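Local coordinates for protein alpha-galactosidase 1 (Saccharomyces cerevisiae, PDB 3LRM) that hydrolyses terminal, non-reducing alpha-D-galactose residues from alpha-D-galactosides such as galactose oligosaccharides, galactomannans and galactolipids, at residues M32-W37 / K67-D72; R142-K147 / T177-F182. The protein carries 2 engineered substitutions. All coordinates share one frame; numbering follows the deposited sequence.

Overall arrangement
Both contacts join parallel neighbours of the eight-stranded barrel of this GH27 enzyme, and both are largely buried. Interaction 1 pairs strands 32-35 and 68-70 nearer the chain's centre and runs on to the sugar-binding end, where its polar chemistry is two aspartate carboxylates and an indole set against galactose. Interaction 2 lies where strands 145-149 and 182-185 begin; a salt bridge and a water hold its outer edge, and its 177-182 segment reaches a surface glycan. Their centres are 14 Å apart, yet they meet inside the barrel: Tyr68 and Ile70 pack on Tyr145, and Asp72 OD1 forms a salt bridge with Lys147 NZ at 3.0 Å, beside the galactose that both residues bind.

Interaction 1 of 2, residues M32-W37 / K67-D72; sequences MGWDNW and KYIILD. With GLA (alpha-D-galactopyranose), chain K; FRU (beta-D-fructofuranose), chain B.
Trp34 and Ile69 sit as parallel bridge partners on neighbouring strands of a TIM barrel, and their side chains slant across one another on the face packed by helix 46-58, Ile69 CG2 coming to the indole edge, 4.1 Å from Trp34 CE3. Asp35 and Ile70 point to the opposite face, into the barrel, and meet at about a right angle, with Ile70 CG2 against Asp35 OD2. Three backbone hydrogen bonds tie the strands: Tyr68 N to Met32 O, Trp34 N to Tyr68 O and Ile70 N to Trp34 O.

Where the strands end, the carboxylate planes of Asp35 and Asp72 are turned 69° apart, with Asp35 OD2 3.1 Å from Asp72 OD1. Lys147, the cation between them, probably eases the repulsion, though its ion pair with Asp35 is long and weak. Asp35 OD1 caps the following turn, accepting from Trp37 N at 2.8 Å.

Trp37, its CG anti to the backbone N (chi1 -168°), swings its indole so that Asp72 OD2 lies above its plane, toward the rim, ring and carboxylate planes 31° apart. Galactose C6 lies over a face, while fructose O1 comes at the edge. Asp72 OD2 accepts a hydrogen bond from galactose O4 at 2.8 Å.

Interaction 2 of 2, residues R142-K147 / T177-F182; sequences RVDYLK and TGRPVF. Engineered in segment 177-182: Val181 (natural residue Ile). With NAG (2-acetamido-2-deoxy-beta-D-glucopyranose), chain O; GLA (alpha-D-galactopyranose), chain K.
Arg179 and Asp144 make the ionic part of this contact: Arg179 NH2 reaches Asp144 OD1 at 2.7 Å, the guanidinium and carboxylate planes 41° apart. An extended chain from CG to NE carries the arginine head over the backbone of 142-144, where one face lies against Arg142 CA. Asp144 OD2 is engaged by the backbone N of Phe110.

Among the hydrogen bonds, Arg179 NE donates one to Val143 O at 2.8 Å, approaching well above the carbonyl plane. A water bridges Asp144 OD1 and Pro180 O. Two backbone bonds flank the Tyr145-Phe182 bridge: Phe182 N to Asp144 O, and Leu146 N to Phe182 O at 2.8 Å.

Apolar packing follows. Both aromatic side chains have CG anti to the backbone N, which sends their rings the same way from the bridge; they lie side by side, planes 18° apart but slid past each other, with centroids 5.2 Å apart. The engineered Val181 turns CG1 to Leu146 CB at 4.2 Å.

At the outer end Gly178, Arg179 and Pro180 border the N-acetylglucosamine; at the inner end Lys147 NZ donates to galactose O3 and O4. Such parallel pairing, with helix 160-176 between the strands, is the beta-alpha-beta crossover of a TIM barrel.

Interaction 1 of 2, residues M32-W37 / K67-D72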
loop_
_atom_site.group_PDB
_atom_site.type_symbol
_atom_site.label_atom_id
_atom_site.label_comp_id
_atom_site.label_asym_id
_atom_site.label_seq_id
_atom_site.Cartn_x
_atom_site.Cartn_y
_atom_site.Cartn_z
ATOM N N MET A 32 8.775 31.044 13.397
ATOM C CA MET A 32 8.431 30.999 14.805
ATOM C C MET A 32 7.266 31.941 15.060
ATOM O O MET A 32 7.118 32.947 14.367
ATOM C CB MET A 32 9.624 31.414 15.659
ATOM C CG MET A 32 10.839 30.523 15.527
ATOM S SD MET A 32 12.243 31.150 16.452
ATOM C CE MET A 32 11.585 31.196 18.124
ATOM N N GLY A 33 6.443 31.619 16.055
ATOM C CA GLY A 33 5.264 32.422 16.343
ATOM C C GLY A 33 4.221 31.748 17.212
ATOM O O GLY A 33 4.555 30.982 18.119
ATOM N N TRP A 34 2.952 32.044 16.925
ATOM C CA TRP A 34 1.840 31.629 17.778
ATOM C C TRP A 34 0.555 31.400 16.976
ATOM O O TRP A 34 0.309 32.070 15.974
ATOM C CB TRP A 34 1.617 32.673 18.883
ATOM C CG TRP A 34 0.409 32.428 19.732
ATOM C CD1 TRP A 34 0.328 31.626 20.837
ATOM C CD2 TRP A 34 -0.899 32.978 19.539
ATOM N NE1 TRP A 34 -0.950 31.648 21.346
ATOM C CE2 TRP A 34 -1.724 32.468 20.566
ATOM C CE3 TRP A 34 -1.451 33.849 18.598
ATOM C CZ2 TRP A 34 -3.070 32.805 20.680
ATOM C CZ3 TRP A 34 -2.789 34.183 18.712
ATOM C CH2 TRP A 34 -3.582 33.662 19.747
ATOM N N ASP A 35 -0.255 30.452 17.442
ATOM C CA ASP A 35 -1.531 30.115 16.822
ATOM C C ASP A 35 -2.594 29.904 17.903
ATOM O O ASP A 35 -2.326 29.300 18.940
ATOM C CB ASP A 35 -1.370 28.856 15.962
ATOM C CG ASP A 35 -2.578 28.574 15.102
ATOM O OD1 ASP A 35 -3.657 28.291 15.658
ATOM O OD2 ASP A 35 -2.442 28.615 13.861
ATOM N N ASN A 36 -3.801 30.392 17.644
ATOM C CA ASN A 36 -4.902 30.345 18.621
ATOM C C ASN A 36 -5.641 28.999 18.753
ATOM O O ASN A 36 -6.420 28.800 19.697
ATOM C CB ASN A 36 -5.917 31.436 18.294
ATOM C CG ASN A 36 -6.399 31.365 16.858
ATOM O OD1 ASN A 36 -7.413 30.727 16.560
ATOM N ND2 ASN A 36 -5.653 31.990 15.955
ATOM N N TRP A 37 -5.399 28.085 17.814
ATOM C CA TRP A 37 -6.165 26.836 17.738
ATOM C C TRP A 37 -6.088 25.954 18.995
ATOM O O TRP A 37 -7.120 25.692 19.623
ATOM C CB TRP A 37 -5.795 26.020 16.488
ATOM C CG TRP A 37 -6.753 24.895 16.250
ATOM C CD1 TRP A 37 -6.491 23.548 16.342
ATOM C CD2 TRP A 37 -8.144 25.011 15.917
ATOM N NE1 TRP A 37 -7.634 22.824 16.070
ATOM C CE2 TRP A 37 -8.659 23.696 15.806
ATOM C CE3 TRP A 37 -9.002 26.098 15.688
ATOM C CZ2 TRP A 37 -10.001 23.441 15.486
ATOM C CZ3 TRP A 37 -10.338 25.843 15.366
ATOM C CH2 TRP A 37 -10.821 24.525 15.269
ATOM N N LYS A 67 7.682 35.831 15.848
ATOM C CA LYS A 67 7.152 36.978 15.105
ATOM C C LYS A 67 5.751 36.768 14.542
ATOM O O LYS A 67 4.986 37.716 14.421
ATOM C CB LYS A 67 8.075 37.329 13.933
ATOM C CG LYS A 67 9.448 37.819 14.318
ATOM C CD LYS A 67 10.425 37.679 13.140
ATOM C CE LYS A 67 11.866 37.985 13.583
ATOM N NZ LYS A 67 12.870 37.797 12.489
ATOM N N TYR A 68 5.431 35.534 14.172
ATOM C CA TYR A 68 4.198 35.255 13.445
ATOM C C TYR A 68 2.976 35.061 14.339
ATOM O O TYR A 68 2.897 34.120 15.126
ATOM C CB TYR A 68 4.377 34.051 12.526
ATOM C CG TYR A 68 5.237 34.319 11.314
ATOM C CD1 TYR A 68 4.698 34.910 10.174
ATOM C CD2 TYR A 68 6.583 33.972 11.300
ATOM C CE1 TYR A 68 5.479 35.145 9.053
ATOM C CE2 TYR A 68 7.374 34.205 10.182
ATOM C CZ TYR A 68 6.814 34.787 9.064
ATOM O OH TYR A 68 7.593 35.024 7.958
ATOM N N ILE A 69 2.027 35.979 14.209
ATOM C CA ILE A 69 0.739 35.851 14.868
ATOM C C ILE A 69 -0.222 35.218 13.861
ATOM O O ILE A 69 -0.626 35.843 12.877
ATOM C CB ILE A 69 0.222 37.221 15.398
ATOM C CG1 ILE A 69 1.247 37.859 16.354
ATOM C CG2 ILE A 69 -1.165 37.080 16.041
ATOM C CD1 ILE A 69 1.539 37.057 17.625
ATOM N N ILE A 70 -0.556 33.958 14.099
ATOM C CA ILE A 70 -1.348 33.210 13.140
ATOM C C ILE A 70 -2.786 33.043 13.610
ATOM O O ILE A 70 -3.054 32.389 14.624
ATOM C CB ILE A 70 -0.708 31.842 12.813
ATOM C CG1 ILE A 70 0.791 32.018 12.525
ATOM C CG2 ILE A 70 -1.444 31.181 11.643
ATOM C CD1 ILE A 70 1.614 30.770 12.731
ATOM N N LEU A 71 -3.694 33.668 12.866
ATOM C CA LEU A 71 -5.124 33.505 13.072
ATOM C C LEU A 71 -5.581 32.261 12.324
ATOM O O LEU A 71 -5.318 32.109 11.130
ATOM C CB LEU A 71 -5.895 34.735 12.586
ATOM C CG LEU A 71 -7.423 34.665 12.630
ATOM C CD1 LEU A 71 -7.951 34.656 14.057
ATOM C CD2 LEU A 71 -8.004 35.818 11.856
ATOM N N ASP A 72 -6.269 31.379 13.039
ATOM C CA ASP A 72 -6.671 30.095 12.499
ATOM C C ASP A 72 -8.078 30.121 11.879
ATOM O O ASP A 72 -8.450 31.086 11.220
ATOM C CB ASP A 72 -6.553 29.027 13.582
ATOM C CG ASP A 72 -6.231 27.671 13.016
ATOM O OD1 ASP A 72 -5.043 27.407 12.737
ATOM O OD2 ASP A 72 -7.175 26.876 12.851
HETATM C C1 GLA K . -6.938 21.365 10.586
HETATM C C2 GLA K . -5.498 21.671 10.991
HETATM C C3 GLA K . -5.469 22.230 12.420
HETATM C C4 GLA K . -6.423 23.422 12.564
HETATM C C5 GLA K . -7.816 23.051 12.036
HETATM C C6 GLA K . -8.813 24.205 12.103
HETATM O O2 GLA K . -4.710 20.480 10.879
HETATM O O3 GLA K . -4.137 22.608 12.792
HETATM O O4 GLA K . -5.890 24.543 11.847
HETATM O O5 GLA K . -7.708 22.572 10.689
HETATM O O6 GLA K . -10.149 23.708 12.235
HETATM C C1 FRU B . -11.379 19.429 15.728
HETATM C C2 FRU B . -11.846 19.558 14.269
HETATM C C3 FRU B . -11.986 21.043 13.892
HETATM C C4 FRU B . -13.464 21.302 13.678
HETATM C C5 FRU B . -14.155 20.015 14.095
HETATM C C6 FRU B . -15.242 19.630 13.095
HETATM O O1 FRU B . -10.227 20.201 16.014
HETATM O O2 FRU B . -10.951 18.790 13.458
HETATM O O3 FRU B . -11.253 21.431 12.750
HETATM O O4 FRU B . -13.881 22.371 14.498
HETATM O O5 FRU B . -13.156 19.014 14.205
HETATM O O6 FRU B . -15.045 18.341 12.547
#

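Interaction 2 of 2, residues R142-K147 / T177-F182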
loop_
_atom_site.group_PDB
_atom_site.type_symbol
_atom_site.label_atom_id
_atom_site.label_comp_id
_atom_site.label_asym_id
_atom_site.label_seq_id
_atom_site.Cartn_x
_atom_site.Cartn_y
_atom_site.Cartn_z
ATOM N N ARG A 142 -2.940 42.870 3.831
ATOM C CA ARG A 142 -1.530 42.943 4.260
ATOM C C ARG A 142 -1.064 41.753 5.111
ATOM O O ARG A 142 -0.488 41.927 6.185
ATOM C CB ARG A 142 -1.232 44.297 4.927
ATOM C CG ARG A 142 -1.389 45.481 3.967
ATOM C CD ARG A 142 -1.384 46.833 4.673
ATOM N NE ARG A 142 -2.536 47.013 5.561
ATOM C CZ ARG A 142 -3.772 47.311 5.158
ATOM N NH1 ARG A 142 -4.047 47.471 3.866
ATOM N NH2 ARG A 142 -4.741 47.447 6.054
ATOM N N VAL A 143 -1.312 40.550 4.593
ATOM C CA VAL A 143 -0.989 39.285 5.261
ATOM C C VAL A 143 0.406 38.795 4.863
ATOM O O VAL A 143 0.801 38.915 3.700
ATOM C CB VAL A 143 -2.074 38.210 4.946
ATOM C CG1 VAL A 143 -1.615 36.805 5.313
ATOM C CG2 VAL A 143 -3.379 38.540 5.658
ATOM N N ASP A 144 1.139 38.242 5.829
ATOM C CA ASP A 144 2.536 37.832 5.633
ATOM C C ASP A 144 2.740 36.320 5.567
ATOM O O ASP A 144 3.827 35.854 5.211
ATOM C CB ASP A 144 3.403 38.382 6.769
ATOM C CG ASP A 144 3.167 39.853 7.025
ATOM O OD1 ASP A 144 3.340 40.659 6.091
ATOM O OD2 ASP A 144 2.815 40.205 8.168
ATOM N N TYR A 145 1.691 35.570 5.911
ATOM C CA TYR A 145 1.786 34.145 6.210
ATOM C C TYR A 145 0.428 33.488 5.973
ATOM O O TYR A 145 -0.600 33.985 6.444
ATOM C CB TYR A 145 2.217 33.972 7.677
ATOM C CG TYR A 145 2.454 32.560 8.185
ATOM C CD1 TYR A 145 1.387 31.730 8.542
ATOM C CD2 TYR A 145 3.749 32.077 8.368
ATOM C CE1 TYR A 145 1.609 30.437 9.032
ATOM C CE2 TYR A 145 3.982 30.794 8.859
ATOM C CZ TYR A 145 2.912 29.980 9.189
ATOM O OH TYR A 145 3.156 28.710 9.672
ATOM N N LEU A 146 0.426 32.375 5.241
ATOM C CA LEU A 146 -0.802 31.612 5.025
ATOM C C LEU A 146 -0.668 30.145 5.433
ATOM O O LEU A 146 0.161 29.408 4.889
ATOM C CB LEU A 146 -1.280 31.730 3.569
ATOM C CG LEU A 146 -2.546 30.947 3.190
ATOM C CD1 LEU A 146 -3.778 31.561 3.843
ATOM C CD2 LEU A 146 -2.725 30.861 1.685
ATOM N N LYS A 147 -1.484 29.739 6.405
ATOM C CA LYS A 147 -1.635 28.331 6.749
ATOM C C LYS A 147 -2.756 27.762 5.880
ATOM O O LYS A 147 -3.905 28.206 5.970
ATOM C CB LYS A 147 -1.949 28.168 8.236
ATOM C CG LYS A 147 -2.205 26.731 8.671
ATOM C CD LYS A 147 -2.576 26.677 10.133
ATOM C CE LYS A 147 -2.938 25.272 10.561
ATOM N NZ LYS A 147 -3.193 25.211 12.032
ATOM N N THR A 177 0.040 38.161 -6.595
ATOM C CA THR A 177 -0.287 39.369 -5.834
ATOM C C THR A 177 0.935 40.249 -5.596
ATOM O O THR A 177 0.805 41.385 -5.121
ATOM C CB THR A 177 -0.932 39.057 -4.441
ATOM O OG1 THR A 177 0.078 38.650 -3.502
ATOM C CG2 THR A 177 -2.031 38.002 -4.533
ATOM N N GLY A 178 2.118 39.712 -5.892
ATOM C CA GLY A 178 3.373 40.448 -5.723
ATOM C C GLY A 178 3.795 40.674 -4.275
ATOM O O GLY A 178 4.877 41.210 -4.025
ATOM N N ARG A 179 2.950 40.276 -3.324
ATOM C CA ARG A 179 3.280 40.415 -1.903
ATOM C C ARG A 179 3.993 39.173 -1.373
ATOM O O ARG A 179 3.534 38.049 -1.598
ATOM C CB ARG A 179 2.028 40.705 -1.069
ATOM C CG ARG A 179 2.303 40.870 0.422
ATOM C CD ARG A 179 1.072 41.331 1.178
ATOM N NE ARG A 179 1.299 41.453 2.619
ATOM C CZ ARG A 179 1.933 42.469 3.210
ATOM N NH1 ARG A 179 2.436 43.466 2.489
ATOM N NH2 ARG A 179 2.066 42.484 4.533
ATOM N N PRO A 180 5.123 39.372 -0.672
ATOM C CA PRO A 180 5.813 38.258 -0.018
ATOM C C PRO A 180 4.917 37.596 1.034
ATOM O O PRO A 180 4.459 38.258 1.972
ATOM C CB PRO A 180 7.026 38.929 0.641
ATOM C CG PRO A 180 7.239 40.189 -0.130
ATOM C CD PRO A 180 5.854 40.643 -0.511
ATOM N N VAL A 181 4.641 36.306 0.848
ATOM C CA VAL A 181 3.811 35.547 1.785
ATOM C C VAL A 181 4.462 34.215 2.130
ATOM O O VAL A 181 4.778 33.425 1.236
ATOM C CB VAL A 181 2.378 35.285 1.241
ATOM C CG1 VAL A 181 1.533 34.560 2.282
ATOM C CG2 VAL A 181 1.696 36.589 0.843
ATOM N N PHE A 182 4.665 33.985 3.426
ATOM C CA PHE A 182 5.171 32.712 3.927
ATOM C C PHE A 182 4.058 31.687 3.773
ATOM O O PHE A 182 2.995 31.817 4.382
ATOM C CB PHE A 182 5.592 32.842 5.395
ATOM C CG PHE A 182 6.449 31.712 5.894
ATOM C CD1 PHE A 182 5.921 30.428 6.066
ATOM C CD2 PHE A 182 7.787 31.933 6.218
ATOM C CE1 PHE A 182 6.723 29.382 6.544
ATOM C CE2 PHE A 182 8.595 30.892 6.699
ATOM C CZ PHE A 182 8.065 29.619 6.859
HETATM C C1 NAG O . 7.166 35.288 -7.589
HETATM C C2 NAG O . 7.924 35.724 -6.341
HETATM C C3 NAG O . 9.336 36.147 -6.729
HETATM C C4 NAG O . 10.034 35.042 -7.527
HETATM C C5 NAG O . 9.159 34.674 -8.728
HETATM C C6 NAG O . 9.765 33.572 -9.593
HETATM C C7 NAG O . 6.672 36.718 -4.478
HETATM C C8 NAG O . 6.028 37.972 -3.967
HETATM N N2 NAG O . 7.244 36.824 -5.680
HETATM O O3 NAG O . 10.069 36.496 -5.573
HETATM O O4 NAG O . 11.302 35.486 -7.952
HETATM O O5 NAG O . 7.876 34.268 -8.269
HETATM O O6 NAG O . 8.735 32.995 -10.365
HETATM O O7 NAG O . 6.652 35.682 -3.801
HETATM C C1 GLA K . -6.938 21.365 10.586
HETATM C C2 GLA K . -5.498 21.671 10.991
HETATM C C3 GLA K . -5.469 22.230 12.420
HETATM C C4 GLA K . -6.423 23.422 12.564
HETATM C C5 GLA K . -7.816 23.051 12.036
HETATM C C6 GLA K . -8.813 24.205 12.103
HETATM O O2 GLA K . -4.710 20.480 10.879
HETATM O O3 GLA K . -4.137 22.608 12.792
HETATM O O4 GLA K . -5.890 24.543 11.847
HETATM O O5 GLA K . -7.708 22.572 10.689
HETATM O O6 GLA K . -10.149 23.708 12.235
HETATM O O HOH W 1 4.563 40.001 3.986
#